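Methanogen homoaconitase small subunit (PDB 2PKP) forms, with its large-subunit partner HacA, a hydro-lyase that interconverts homocitrate and homoisocitrate through cis-homoaconitate on the way to 2-oxosuberate. Local coordinates at residues 79-87 against 99-110. Sequence-based numbering, arbitrary orientation.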
loop_
_atom_site.group_PDB
_atom_site.type_symbol
_atom_site.label_atom_id
_atom_site.label_comp_id
_atom_site.label_asym_id
_atom_site.label_seq_id
_atom_site.Cartn_x
_atom_site.Cartn_y
_atom_site.Cartn_z
ATOM N N ILE A 79 -5.999 4.545 -1.615
ATOM C CA ILE A 79 -5.625 5.633 -0.717
ATOM C C ILE A 79 -5.407 5.084 0.690
ATOM O O ILE A 79 -6.318 4.534 1.304
ATOM C CB ILE A 79 -6.721 6.714 -0.701
ATOM C CG1 ILE A 79 -6.814 7.350 -2.091
ATOM C CG2 ILE A 79 -6.423 7.763 0.372
ATOM C CD1 ILE A 79 -7.960 8.324 -2.255
ATOM N N LYS A 80 -4.188 5.241 1.195
ATOM C CA LYS A 80 -3.823 4.740 2.515
ATOM C C LYS A 80 -4.044 5.732 3.651
ATOM O O LYS A 80 -4.130 5.336 4.812
ATOM C CB LYS A 80 -2.354 4.297 2.510
ATOM C CG LYS A 80 -1.847 3.755 3.841
ATOM C CD LYS A 80 -2.561 2.474 4.239
ATOM C CE LYS A 80 -1.949 1.870 5.495
ATOM N NZ LYS A 80 -2.586 0.569 5.846
ATOM N N ALA A 81 -4.131 7.017 3.326
ATOM C CA ALA A 81 -4.327 8.020 4.360
ATOM C C ALA A 81 -5.129 9.232 3.918
ATOM O O ALA A 81 -5.189 9.574 2.738
ATOM C CB ALA A 81 -2.966 8.479 4.903
ATOM N N VAL A 82 -5.739 9.880 4.899
ATOM C CA VAL A 82 -6.515 11.082 4.666
ATOM C C VAL A 82 -5.968 12.095 5.647
ATOM O O VAL A 82 -5.848 11.808 6.838
ATOM C CB VAL A 82 -8.013 10.863 4.970
ATOM C CG1 VAL A 82 -8.774 12.160 4.814
ATOM C CG2 VAL A 82 -8.571 9.807 4.043
ATOM N N ILE A 83 -5.612 13.267 5.147
ATOM C CA ILE A 83 -5.098 14.318 6.009
ATOM C C ILE A 83 -6.183 15.380 6.137
ATOM O O ILE A 83 -6.681 15.880 5.130
ATOM C CB ILE A 83 -3.833 14.969 5.406
ATOM C CG1 ILE A 83 -2.789 13.894 5.089
ATOM C CG2 ILE A 83 -3.249 15.982 6.388
ATOM C CD1 ILE A 83 -1.566 14.439 4.332
ATOM N N ALA A 84 -6.554 15.719 7.365
ATOM C CA ALA A 84 -7.581 16.736 7.577
ATOM C C ALA A 84 -7.302 17.540 8.845
ATOM O O ALA A 84 -6.472 17.142 9.669
ATOM C CB ALA A 84 -8.966 16.077 7.666
ATOM N N LYS A 85 -7.989 18.673 8.989
ATOM C CA LYS A 85 -7.831 19.509 10.175
ATOM C C LYS A 85 -8.524 18.807 11.337
ATOM O O LYS A 85 -8.082 18.893 12.477
ATOM C CB LYS A 85 -8.451 20.891 9.960
ATOM C CG LYS A 85 -7.721 21.758 8.951
ATOM C CD LYS A 85 -8.330 23.154 8.906
ATOM C CE LYS A 85 -7.639 24.038 7.888
ATOM N NZ LYS A 85 -8.248 25.396 7.850
ATOM N N SER A 86 -9.625 18.124 11.033
ATOM C CA SER A 86 -10.366 17.364 12.035
ATOM C C SER A 86 -11.240 16.322 11.339
ATOM O O SER A 86 -11.588 16.469 10.164
ATOM C CB SER A 86 -11.220 18.284 12.920
ATOM O OG SER A 86 -12.196 18.981 12.171
ATOM N N PHE A 87 -11.586 15.267 12.072
ATOM C CA PHE A 87 -12.390 14.175 11.535
ATOM C C PHE A 87 -13.657 13.924 12.335
ATOM O O PHE A 87 -13.641 13.981 13.566
ATOM C CB PHE A 87 -11.594 12.869 11.554
ATOM C CG PHE A 87 -10.457 12.821 10.576
ATOM C CD1 PHE A 87 -10.673 12.424 9.260
ATOM C CD2 PHE A 87 -9.161 13.137 10.981
ATOM C CE1 PHE A 87 -9.616 12.334 8.359
ATOM C CE2 PHE A 87 -8.094 13.050 10.087
ATOM C CZ PHE A 87 -8.321 12.647 8.774
ATOM N N GLY A 99 -8.279 0.003 8.304
ATOM C CA GLY A 99 -6.881 0.233 7.972
ATOM C C GLY A 99 -6.589 1.528 7.225
ATOM O O GLY A 99 -5.513 1.687 6.649
ATOM N N LEU A 100 -7.545 2.451 7.219
ATOM C CA LEU A 100 -7.357 3.741 6.547
ATOM C C LEU A 100 -6.827 4.700 7.607
ATOM O O LEU A 100 -7.466 4.902 8.637
ATOM C CB LEU A 100 -8.694 4.250 5.991
ATOM C CG LEU A 100 -8.707 5.599 5.268
ATOM C CD1 LEU A 100 -7.752 5.561 4.079
ATOM C CD2 LEU A 100 -10.132 5.922 4.816
ATOM N N ILE A 101 -5.669 5.298 7.352
ATOM C CA ILE A 101 -5.046 6.192 8.327
ATOM C C ILE A 101 -5.508 7.648 8.339
ATOM O O ILE A 101 -5.304 8.394 7.382
ATOM C CB ILE A 101 -3.510 6.189 8.161
ATOM C CG1 ILE A 101 -2.984 4.755 8.235
ATOM C CG2 ILE A 101 -2.864 7.038 9.258
ATOM C CD1 ILE A 101 -1.546 4.604 7.754
ATOM N N PRO A 102 -6.131 8.074 9.442
ATOM C CA PRO A 102 -6.601 9.452 9.555
ATOM C C PRO A 102 -5.468 10.263 10.181
ATOM O O PRO A 102 -5.009 9.957 11.286
ATOM C CB PRO A 102 -7.802 9.347 10.495
ATOM C CG PRO A 102 -7.970 7.842 10.767
ATOM C CD PRO A 102 -6.598 7.282 10.586
ATOM N N ILE A 103 -5.014 11.286 9.472
ATOM C CA ILE A 103 -3.935 12.135 9.955
ATOM C C ILE A 103 -4.441 13.564 10.160
ATOM O O ILE A 103 -5.108 14.117 9.288
ATOM C CB ILE A 103 -2.774 12.119 8.948
ATOM C CG1 ILE A 103 -2.166 10.713 8.914
ATOM C CG2 ILE A 103 -1.735 13.171 9.313
ATOM C CD1 ILE A 103 -1.247 10.480 7.764
ATOM N N ILE A 104 -4.139 14.144 11.318
ATOM C CA ILE A 104 -4.556 15.515 11.628
ATOM C C ILE A 104 -3.414 16.497 11.379
ATOM O O ILE A 104 -2.289 16.262 11.806
ATOM C CB ILE A 104 -5.008 15.634 13.103
ATOM C CG1 ILE A 104 -6.269 14.793 13.317
ATOM C CG2 ILE A 104 -5.274 17.109 13.471
ATOM C CD1 ILE A 104 -6.767 14.788 14.755
ATOM N N ALA A 105 -3.710 17.588 10.676
ATOM C CA ALA A 105 -2.709 18.612 10.370
ATOM C C ALA A 105 -3.381 19.882 9.862
ATOM O O ALA A 105 -4.572 19.874 9.528
ATOM C CB ALA A 105 -1.733 18.096 9.309
ATOM N N ASN A 106 -2.624 20.976 9.804
ATOM C CA ASN A 106 -3.180 22.219 9.290
ATOM C C ASN A 106 -3.120 22.115 7.771
ATOM O O ASN A 106 -2.117 22.476 7.150
ATOM C CB ASN A 106 -2.378 23.436 9.761
ATOM C CG ASN A 106 -2.942 24.739 9.216
ATOM O OD1 ASN A 106 -3.998 24.755 8.569
ATOM N ND2 ASN A 106 -2.245 25.838 9.472
ATOM N N THR A 107 -4.202 21.627 7.173
ATOM C CA THR A 107 -4.235 21.442 5.734
ATOM C C THR A 107 -4.264 22.716 4.906
ATOM O O THR A 107 -4.279 22.645 3.682
ATOM C CB THR A 107 -5.398 20.538 5.312
ATOM O OG1 THR A 107 -6.632 21.110 5.746
ATOM C CG2 THR A 107 -5.236 19.160 5.925
ATOM N N ASP A 108 -4.292 23.880 5.549
ATOM C CA ASP A 108 -4.253 25.122 4.776
ATOM C C ASP A 108 -2.850 25.190 4.145
ATOM O O ASP A 108 -2.629 25.897 3.165
ATOM C CB ASP A 108 -4.460 26.360 5.667
ATOM C CG ASP A 108 -5.877 26.469 6.221
ATOM O OD1 ASP A 108 -6.811 25.869 5.645
ATOM O OD2 ASP A 108 -6.057 27.177 7.237
ATOM N N GLU A 109 -1.913 24.433 4.714
ATOM C CA GLU A 109 -0.535 24.403 4.232
ATOM C C GLU A 109 -0.377 23.543 2.989
ATOM O O GLU A 109 0.683 23.540 2.363
ATOM C CB GLU A 109 0.403 23.861 5.321
ATOM C CG GLU A 109 0.454 24.679 6.608
ATOM C CD GLU A 109 1.135 26.036 6.443
ATOM O OE1 GLU A 109 1.724 26.293 5.376
ATOM O OE2 GLU A 109 1.091 26.844 7.394
ATOM N N ILE A 110 -1.425 22.810 2.636
ATOM C CA ILE A 110 -1.382 21.925 1.480
ATOM C C ILE A 110 -2.337 22.357 0.372
ATOM O O ILE A 110 -3.501 22.679 0.630
ATOM C CB ILE A 110 -1.720 20.477 1.892
ATOM C CG1 ILE A 110 -0.795 20.035 3.036
ATOM C CG2 ILE A 110 -1.580 19.550 0.692
ATOM C CD1 ILE A 110 -1.188 18.704 3.674
#
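Ala81 pairs with Ile101, and Ile83 with Ile103, across two parallel strands, 81-84 and 101-104, of a beta-alpha-beta unit whose connection is helix 89-98. Five backbone hydrogen bonds join them, the first from Ile101 N to Lys80 O and the last from Ala105 N to Ala84 O. On one sheet face, Ala81, Ile83, Ile101 and Ile103 form an apolar layer against Ile118 and Ile3. Ile83 CG2 meets Thr107 CG2 at 3.8 Å and Ala105 CB at 3.9 Å. Thr107 OG1 is hydrogen-bonded to Ala57 O. On the other face, the Phe87 ring is sandwiched between Ala84 CB and Pro102 CB. The latter makes a CH-pi contact 3.8 Å from the Phe87 ring centroid, while Ile104 CG1 lies at the ring edge. A lysine amine makes a polar bond near each end of the pair. Lys80 bends at chi2 (64°), and its NZ donates to the backbone Gly99 O at 3.2 Å. Lys85, extended beyond CG, passes Thr107 to form a salt bridge with Asp108. With alanine here, the Asp108 carboxylate would probably lose its charged mate and Thr107 some cover. Lys85 NZ lies 2.7 Å from Asp108 OD1, on its syn side but 33° out of the carboxylate plane.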